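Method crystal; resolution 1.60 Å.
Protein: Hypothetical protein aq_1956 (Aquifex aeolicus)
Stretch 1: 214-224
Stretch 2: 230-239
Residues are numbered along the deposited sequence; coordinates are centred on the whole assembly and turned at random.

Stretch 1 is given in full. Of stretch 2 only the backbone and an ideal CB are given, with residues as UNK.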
# COMPACT_ATOMS: atom_id res chain seq x y z
N GLU A 214 11.17 -12.28 -0.39
CA GLU A 214 11.24 -12.74 -1.78
C GLU A 214 10.77 -11.67 -2.74
O GLU A 214 11.37 -11.44 -3.79
CB GLU A 214 10.39 -13.99 -1.96
CG GLU A 214 10.62 -14.70 -3.28
CD GLU A 214 9.79 -15.95 -3.40
OE1 GLU A 214 9.64 -16.67 -2.40
OE2 GLU A 214 9.29 -16.22 -4.51
N VAL A 215 9.67 -11.02 -2.38
CA VAL A 215 9.02 -10.02 -3.22
C VAL A 215 8.59 -8.85 -2.35
O VAL A 215 8.16 -9.03 -1.20
CB VAL A 215 7.78 -10.60 -3.95
CG1 VAL A 215 7.05 -9.54 -4.79
CG2 VAL A 215 8.16 -11.80 -4.82
N ALA A 216 8.73 -7.64 -2.88
CA ALA A 216 8.16 -6.46 -2.25
C ALA A 216 7.28 -5.73 -3.26
O ALA A 216 7.71 -5.46 -4.37
CB ALA A 216 9.26 -5.54 -1.72
N ILE A 217 6.04 -5.46 -2.86
CA ILE A 217 5.11 -4.70 -3.70
C ILE A 217 4.99 -3.31 -3.07
O ILE A 217 4.76 -3.19 -1.88
CB ILE A 217 3.73 -5.39 -3.78
CG1 ILE A 217 3.86 -6.79 -4.40
CG2 ILE A 217 2.74 -4.51 -4.55
CD1 ILE A 217 2.64 -7.68 -4.24
N VAL A 218 5.20 -2.27 -3.87
CA VAL A 218 5.37 -0.92 -3.33
C VAL A 218 4.55 0.13 -4.09
O VAL A 218 4.12 -0.12 -5.21
CB VAL A 218 6.88 -0.51 -3.26
CG1 VAL A 218 7.66 -1.44 -2.29
CG2 VAL A 218 7.50 -0.51 -4.65
N GLY A 219 4.35 1.29 -3.47
CA GLY A 219 3.45 2.32 -4.02
C GLY A 219 4.06 3.71 -4.16
O GLY A 219 5.14 3.87 -4.73
N HIS A 220 3.37 4.71 -3.63
CA HIS A 220 3.81 6.11 -3.70
C HIS A 220 4.19 6.45 -5.15
O HIS A 220 3.42 6.14 -6.07
CB HIS A 220 4.94 6.37 -2.67
CG HIS A 220 5.22 7.82 -2.41
ND1 HIS A 220 4.32 8.83 -2.66
CD2 HIS A 220 6.32 8.41 -1.89
CE1 HIS A 220 4.86 9.99 -2.31
NE2 HIS A 220 6.07 9.76 -1.83
N VAL A 221 5.37 7.03 -5.37
CA VAL A 221 5.82 7.38 -6.71
C VAL A 221 6.76 6.30 -7.25
O VAL A 221 7.68 5.86 -6.55
CB VAL A 221 6.54 8.76 -6.70
CG1 VAL A 221 7.28 9.00 -8.03
CG2 VAL A 221 5.53 9.86 -6.43
N GLY A 222 6.50 5.88 -8.48
CA GLY A 222 7.38 4.93 -9.17
C GLY A 222 6.63 3.95 -10.04
O GLY A 222 5.40 3.83 -9.96
N LYS A 223 7.38 3.23 -10.87
CA LYS A 223 6.82 2.21 -11.75
C LYS A 223 7.95 1.35 -12.27
O LYS A 223 8.91 1.86 -12.85
CB LYS A 223 6.07 2.81 -12.95
CG LYS A 223 5.51 1.75 -13.91
CD LYS A 223 4.75 2.38 -15.07
CE LYS A 223 5.66 3.22 -15.95
NZ LYS A 223 6.61 2.41 -16.76
N GLY A 224 7.82 0.04 -12.08
CA GLY A 224 8.82 -0.87 -12.62
C GLY A 224 9.00 -2.08 -11.75
O GLY A 224 8.27 -2.29 -10.79
N UNK A 230 18.42 -8.95 -2.72
CA UNK A 230 17.95 -10.21 -3.31
C UNK A 230 16.44 -10.22 -3.58
O UNK A 230 15.89 -11.22 -4.05
CB UNK A 230 18.31 -11.38 -2.39
N UNK A 231 15.79 -9.10 -3.29
CA UNK A 231 14.33 -8.99 -3.35
C UNK A 231 13.86 -8.44 -4.69
O UNK A 231 14.38 -7.43 -5.16
CB UNK A 231 13.82 -8.10 -2.22
N UNK A 232 12.86 -9.09 -5.29
CA UNK A 232 12.19 -8.53 -6.47
C UNK A 232 11.20 -7.48 -5.98
O UNK A 232 10.26 -7.80 -5.24
CB UNK A 232 11.49 -9.61 -7.29
N UNK A 233 11.44 -6.23 -6.37
CA UNK A 233 10.58 -5.12 -5.97
C UNK A 233 9.72 -4.72 -7.16
O UNK A 233 10.24 -4.49 -8.27
CB UNK A 233 11.40 -3.93 -5.47
N UNK A 234 8.41 -4.65 -6.94
CA UNK A 234 7.46 -4.33 -7.99
C UNK A 234 6.64 -3.11 -7.59
O UNK A 234 5.95 -3.12 -6.57
CB UNK A 234 6.55 -5.52 -8.28
N UNK A 235 6.74 -2.06 -8.40
CA UNK A 235 5.86 -0.90 -8.26
C UNK A 235 4.92 -0.90 -9.47
O UNK A 235 5.36 -0.70 -10.60
CB UNK A 235 6.65 0.40 -8.17
N UNK A 236 3.63 -1.15 -9.23
CA UNK A 236 2.69 -1.31 -10.36
C UNK A 236 2.53 -0.10 -11.27
O UNK A 236 2.04 -0.25 -12.38
CB UNK A 236 1.31 -1.68 -9.81
N UNK A 237 2.92 1.09 -10.80
CA UNK A 237 2.63 2.32 -11.53
C UNK A 237 1.25 2.82 -11.15
O UNK A 237 0.53 2.18 -10.36
CB UNK A 237 2.73 2.10 -13.04
N UNK A 238 0.86 3.96 -11.72
CA UNK A 238 -0.32 4.68 -11.24
C UNK A 238 -1.64 4.09 -11.72
O UNK A 238 -1.88 4.02 -12.93
CB UNK A 238 -0.24 6.14 -11.68
N UNK A 239 -2.50 3.73 -10.78
CA UNK A 239 -3.86 3.31 -11.12
C UNK A 239 -4.60 4.36 -11.98
O UNK A 239 -5.37 3.99 -12.87
CB UNK A 239 -4.65 3.04 -9.84

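Position 230 has no atom of stretch 1 within 5.5 Å of its ideal CB, so this contact leaves it open. It is Asn 230, whose end leads away; its O takes a water that also donates to Glu 214 O.

At 231 CA-to-CB points sideways, the ideal CB 4.4 Å from Glu 214 O. A small or branched side chain could reach along the neighbouring strand. Thr 231 does so, CG2 lying 3.9 Å from Ala 216 CB.

The two strands run parallel, side chains alternating between faces. Position 232 shares its face with Val 215 and Ile 217; its ideal CB sits 4.7 Å from Val 215 CG2, a setting for Val, Ile or Leu. It is Ile 232. Its N donates to Glu 214 O (3.2 Å) and its O receives Ala 216 N (2.8 Å), a ladder that asks of the side chain little more than that it not be proline.

Position 233 turns to the face of Ala 216. The methyl there is small, and Val 218 CG2 lies 5.3 Å from the ideal CB, leaving space for a branched apolar residue. Val 233 fills it: CG1 meets Val 218 CG2 at 3.8 Å, CG2 meets Ala 216 CB at 4.2 Å.

At 234 the bonds from its N to Ala 216 O (2.8 Å) and from Val 218 N to its O (2.9 Å) fix the strand but not the side chain; the extended backbone and the face shared with Val 215 and Ile 217 suit beta-branched apolar residues, though other apolar ones could serve. It is Val 234.

Position 235, pairing antiparallel with Gly 224, is the most heavily covered by stretch 1. Gly 219 O lies about 5.1 Å from its ideal CB, too far for a hydroxyl on CB to donate well but within reach of an amide one carbon further out, so Asn fits best. Asn 235 sends ND2 to Gly 219 O (2.9 Å), and its OD1 receives a weak bond from N of 237. An ideal CB on Gly 222 would come within 2.8 Å of Asn 235 ND2, so the bare glycine makes room.

At 236 CB points away, and phi of -62° admits proline among many residues. Pro 236 places CD 3.2 Å from Val 218 O.

At 237 phi/psi is 85/178, and a CB would strike Lys 223 CD at 2.9 Å: glycine is required. Gly 237 CA approaches Gly 222 O at 3.5 Å.

Position 238 points sideways; a long polar chain could fold back. Glu 238 does: OE2 receives a water that accepts from Gly 222 N.

Position 239, out of reach, is Phe 239.

Stretch 2 (230-239) NTIVVNPGEF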
# COMPACT_ATOMS: atom_id res chain seq x y z
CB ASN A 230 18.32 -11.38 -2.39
CG ASN A 230 19.73 -11.28 -1.84
OD1 ASN A 230 20.71 -11.20 -2.59
ND2 ASN A 230 19.85 -11.26 -0.51
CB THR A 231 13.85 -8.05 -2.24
OG1 THR A 231 14.26 -8.57 -0.97
CG2 THR A 231 12.32 -7.87 -2.25
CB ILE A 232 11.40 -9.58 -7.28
CG1 ILE A 232 12.33 -10.70 -7.78
CG2 ILE A 232 10.64 -8.92 -8.45
CD1 ILE A 232 11.60 -11.87 -8.33
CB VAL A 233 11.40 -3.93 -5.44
CG1 VAL A 233 10.47 -2.79 -4.99
CG2 VAL A 233 12.31 -4.37 -4.29
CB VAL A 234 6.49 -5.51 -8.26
CG1 VAL A 234 5.51 -5.18 -9.38
CG2 VAL A 234 7.27 -6.78 -8.61
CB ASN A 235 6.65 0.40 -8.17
CG ASN A 235 5.82 1.54 -7.62
OD1 ASN A 235 4.61 1.60 -7.87
ND2 ASN A 235 6.44 2.44 -6.87
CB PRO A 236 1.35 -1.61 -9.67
CG PRO A 236 1.70 -2.03 -8.28
CD PRO A 236 2.97 -1.34 -7.92
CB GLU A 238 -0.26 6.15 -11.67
CG GLU A 238 0.94 6.90 -11.11
CD GLU A 238 0.86 7.18 -9.61
OE1 GLU A 238 -0.21 7.01 -8.99
OE2 GLU A 238 1.89 7.58 -9.05
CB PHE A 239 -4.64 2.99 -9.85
CG PHE A 239 -5.96 2.33 -10.09
CD1 PHE A 239 -6.02 1.07 -10.69
CD2 PHE A 239 -7.14 2.95 -9.69
CE1 PHE A 239 -7.25 0.45 -10.89
CE2 PHE A 239 -8.38 2.31 -9.88
CZ PHE A 239 -8.42 1.07 -10.49
O HOH W 1 13.64 -12.81 -4.55
O HOH W 2 4.27 6.96 -9.91
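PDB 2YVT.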